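Local coordinates for cell division control protein Cdc48 (Mycobacterium smegmatis, PDB 5E7P), which probably binds and hydrolyses ATP as a AAA-family ATPase with two P-loop ATPase modules in one chain, at residues A442-S447 against D451-H456. Sequence-based numbering, arbitrary orientation.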
ATOM      1  N   ALA A 442      20.434 -12.424  17.569  1.00 56.98           N
ATOM      2  CA  ALA A 442      20.280 -12.937  18.925  1.00 59.32           C
ATOM      3  C   ALA A 442      20.253 -14.463  18.941  1.00 62.68           C
ATOM      4  O   ALA A 442      20.668 -15.090  19.915  1.00 66.45           O
ATOM      5  CB  ALA A 442      19.022 -12.374  19.564  1.00 57.57           C
ATOM      6  N   ALA A 443      19.758 -15.054  17.858  1.00 61.63           N
ATOM      7  CA  ALA A 443      19.718 -16.507  17.733  1.00 63.09           C
ATOM      8  C   ALA A 443      21.114 -17.049  17.460  1.00 66.84           C
ATOM      9  O   ALA A 443      21.500 -18.093  17.989  1.00 69.52           O
ATOM     10  CB  ALA A 443      18.758 -16.922  16.627  1.00 59.45           C
ATOM     11  N   ARG A 444      21.870 -16.333  16.634  1.00 67.29           N
ATOM     12  CA  ARG A 444      23.247 -16.705  16.340  1.00 71.12           C
ATOM     13  C   ARG A 444      24.106 -16.510  17.581  1.00 74.08           C
ATOM     14  O   ARG A 444      25.081 -17.229  17.796  1.00 75.27           O
ATOM     15  CB  ARG A 444      23.799 -15.854  15.194  1.00 71.37           C
ATOM     16  CG  ARG A 444      25.128 -16.346  14.639  1.00 75.07           C
ATOM     17  CD  ARG A 444      25.911 -15.230  13.955  1.00 76.13           C
ATOM     18  NE  ARG A 444      25.044 -14.203  13.384  1.00 75.85           N
ATOM     19  CZ  ARG A 444      24.986 -12.949  13.823  1.00 76.97           C
ATOM     20  NH1 ARG A 444      25.749 -12.560  14.835  1.00 80.09           N
ATOM     21  NH2 ARG A 444      24.167 -12.082  13.247  1.00 74.20           N
ATOM     22  N   ALA A 445      23.730 -15.529  18.397  1.00 75.30           N
ATOM     23  CA  ALA A 445      24.485 -15.186  19.595  1.00 80.51           C
ATOM     24  C   ALA A 445      24.350 -16.241  20.688  1.00 87.26           C
ATOM     25  O   ALA A 445      25.337 -16.610  21.321  1.00 90.56           O
ATOM     26  CB  ALA A 445      24.061 -13.826  20.118  1.00 79.09           C
ATOM     27  N   SER A 446      23.127 -16.715  20.910  1.00 90.25           N
ATOM     28  CA  SER A 446      22.863 -17.695  21.962  1.00 97.83           C
ATOM     29  C   SER A 446      23.633 -18.996  21.759  1.00103.91           C
ATOM     30  O   SER A 446      24.058 -19.631  22.724  1.00106.88           O
ATOM     31  CB  SER A 446      21.363 -17.982  22.072  1.00 97.59           C
ATOM     32  OG  SER A 446      20.694 -16.941  22.762  1.00 97.62           O
ATOM     33  N   SER A 447      23.812 -19.386  20.501  1.00106.59           N
ATOM     34  CA  SER A 447      24.557 -20.598  20.179  1.00112.26           C
ATOM     35  C   SER A 447      26.058 -20.384  20.354  1.00117.19           C
ATOM     36  O   SER A 447      26.772 -21.268  20.826  1.00120.20           O
ATOM     37  CB  SER A 447      24.253 -21.052  18.749  1.00110.44           C
ATOM     38  OG  SER A 447      24.704 -20.098  17.804  1.00108.13           O
ATOM     39  N   ASP A 451      28.093 -11.868  22.409  1.00107.93           N
ATOM     40  CA  ASP A 451      27.107 -10.796  22.387  1.00100.71           C
ATOM     41  C   ASP A 451      26.651 -10.551  20.951  1.00 92.35           C
ATOM     42  O   ASP A 451      27.471 -10.519  20.035  1.00 91.14           O
ATOM     43  CB  ASP A 451      27.688  -9.521  22.998  1.00101.51           C
ATOM     44  CG  ASP A 451      29.183  -9.398  22.779  1.00103.42           C
ATOM     45  OD1 ASP A 451      29.882 -10.432  22.847  1.00105.03           O
ATOM     46  OD2 ASP A 451      29.658  -8.269  22.539  1.00103.42           O
ATOM     47  N   PRO A 452      25.335 -10.378  20.754  1.00 86.46           N
ATOM     48  CA  PRO A 452      24.734 -10.276  19.419  1.00 80.55           C
ATOM     49  C   PRO A 452      25.231  -9.072  18.624  1.00 75.80           C
ATOM     50  O   PRO A 452      25.254  -7.954  19.135  1.00 75.34           O
ATOM     51  CB  PRO A 452      23.240 -10.127  19.718  1.00 79.54           C
ATOM     52  CG  PRO A 452      23.186  -9.562  21.095  1.00 82.19           C
ATOM     53  CD  PRO A 452      24.338 -10.187  21.821  1.00 86.11           C
ATOM     54  N   VAL A 453      25.623  -9.311  17.378  1.00 73.05           N
ATOM     55  CA  VAL A 453      26.073  -8.236  16.501  1.00 70.55           C
ATOM     56  C   VAL A 453      25.548  -8.427  15.076  1.00 65.68           C
ATOM     57  O   VAL A 453      25.841  -9.427  14.419  1.00 66.60           O
ATOM     58  CB  VAL A 453      27.614  -8.098  16.514  1.00 73.31           C
ATOM     59  CG1 VAL A 453      28.287  -9.459  16.355  1.00 75.89           C
ATOM     60  CG2 VAL A 453      28.071  -7.124  15.440  1.00 70.94           C
ATOM     61  N   LEU A 454      24.759  -7.462  14.612  1.00 60.19           N
ATOM     62  CA  LEU A 454      24.098  -7.554  13.313  1.00 55.12           C
ATOM     63  C   LEU A 454      25.067  -7.615  12.136  1.00 55.41           C
ATOM     64  O   LEU A 454      25.992  -6.811  12.033  1.00 57.04           O
ATOM     65  CB  LEU A 454      23.131  -6.384  13.117  1.00 50.99           C
ATOM     66  CG  LEU A 454      21.641  -6.686  13.273  1.00 49.46           C
ATOM     67  CD1 LEU A 454      21.301  -6.966  14.728  1.00 52.03           C
ATOM     68  CD2 LEU A 454      20.798  -5.542  12.727  1.00 46.52           C
ATOM     69  N   ARG A 455      24.840  -8.574  11.246  1.00 55.27           N
ATOM     70  CA  ARG A 455      25.617  -8.681  10.019  1.00 56.50           C
ATOM     71  C   ARG A 455      24.688  -8.648   8.811  1.00 53.51           C
ATOM     72  O   ARG A 455      23.467  -8.643   8.963  1.00 53.32           O
ATOM     73  CB  ARG A 455      26.459  -9.956  10.025  1.00 60.79           C
ATOM     74  CG  ARG A 455      25.666 -11.220  10.290  1.00 63.89           C
ATOM     75  CD  ARG A 455      26.585 -12.412  10.501  1.00 68.52           C
ATOM     76  NE  ARG A 455      27.520 -12.190  11.603  1.00 72.24           N
ATOM     77  CZ  ARG A 455      28.339 -13.118  12.085  1.00 75.47           C
ATOM     78  NH1 ARG A 455      28.338 -14.340  11.568  1.00 75.91           N
ATOM     79  NH2 ARG A 455      29.155 -12.825  13.089  1.00 77.90           N
ATOM     80  N   HIS A 456      25.270  -8.619   7.616  1.00 51.99           N
ATOM     81  CA  HIS A 456      24.493  -8.543   6.382  1.00 48.91           C
ATOM     82  C   HIS A 456      23.588  -9.755   6.198  1.00 50.70           C
ATOM     83  O   HIS A 456      22.494  -9.645   5.644  1.00 51.35           O
ATOM     84  CB  HIS A 456      25.417  -8.406   5.173  1.00 46.70           C
ATOM     85  CG  HIS A 456      24.700  -8.443   3.862  1.00 45.81           C
ATOM     86  ND1 HIS A 456      23.955  -7.385   3.390  1.00 44.01           N
ATOM     87  CD2 HIS A 456      24.602  -9.418   2.926  1.00 47.09           C
ATOM     88  CE1 HIS A 456      23.435  -7.701   2.218  1.00 44.07           C
ATOM     89  NE2 HIS A 456      23.812  -8.930   1.913  1.00 45.93           N
TER
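The backbone carbonyl O of V453 receives NH1 of R444 at 3.2 Å, a bent bond (141° at the hydrogen) in which the donor is tilted from the carbonyl plane. NH2 reaches the same oxygen only weakly, and its placement is less certain. V453 O lies at the rim of the R444 guanidinium, somewhat off its plane, met by a side chain whose CG stands anti to the backbone N (chi1 -169°) and which bends at chi3. NH2 also forms a salt bridge with D458. Over one face of this guanidinium lies that of R455, the two planes practically parallel (2°) and their centres 3.8 Å apart. The overlap is offset: NE of R455 sits above the middle of the R444 group, 3.5 Å from its CZ, whereas NE of R444 falls toward the rim of the other. CD of R444 lies close to NH1 of R455, so the aliphatic chain flanks the stacked pair. Two like charges meet here; D458, and more weakly E411 through a long ion pair with NH2 of R455, would probably offset the repulsion. D458 additionally accepts the backbone N-H of R455, the N-cap residue of helix 456-462. Beside R444 the contact is apolar: CB of A445 packs on the ring of P452, 3.8 Å from its CB, and CB of P452 also approaches CA of A442. Together these contacts join the last turns of helix 427-448 to the connection that doubles back along it toward helix 456-462, an arrangement consistent with the small helical lid of an AAA module. Helix 160-169 covers P452, while backbone hydrogen bonds tie L454 to P409 and E411, in the loop ahead of helix 415-420.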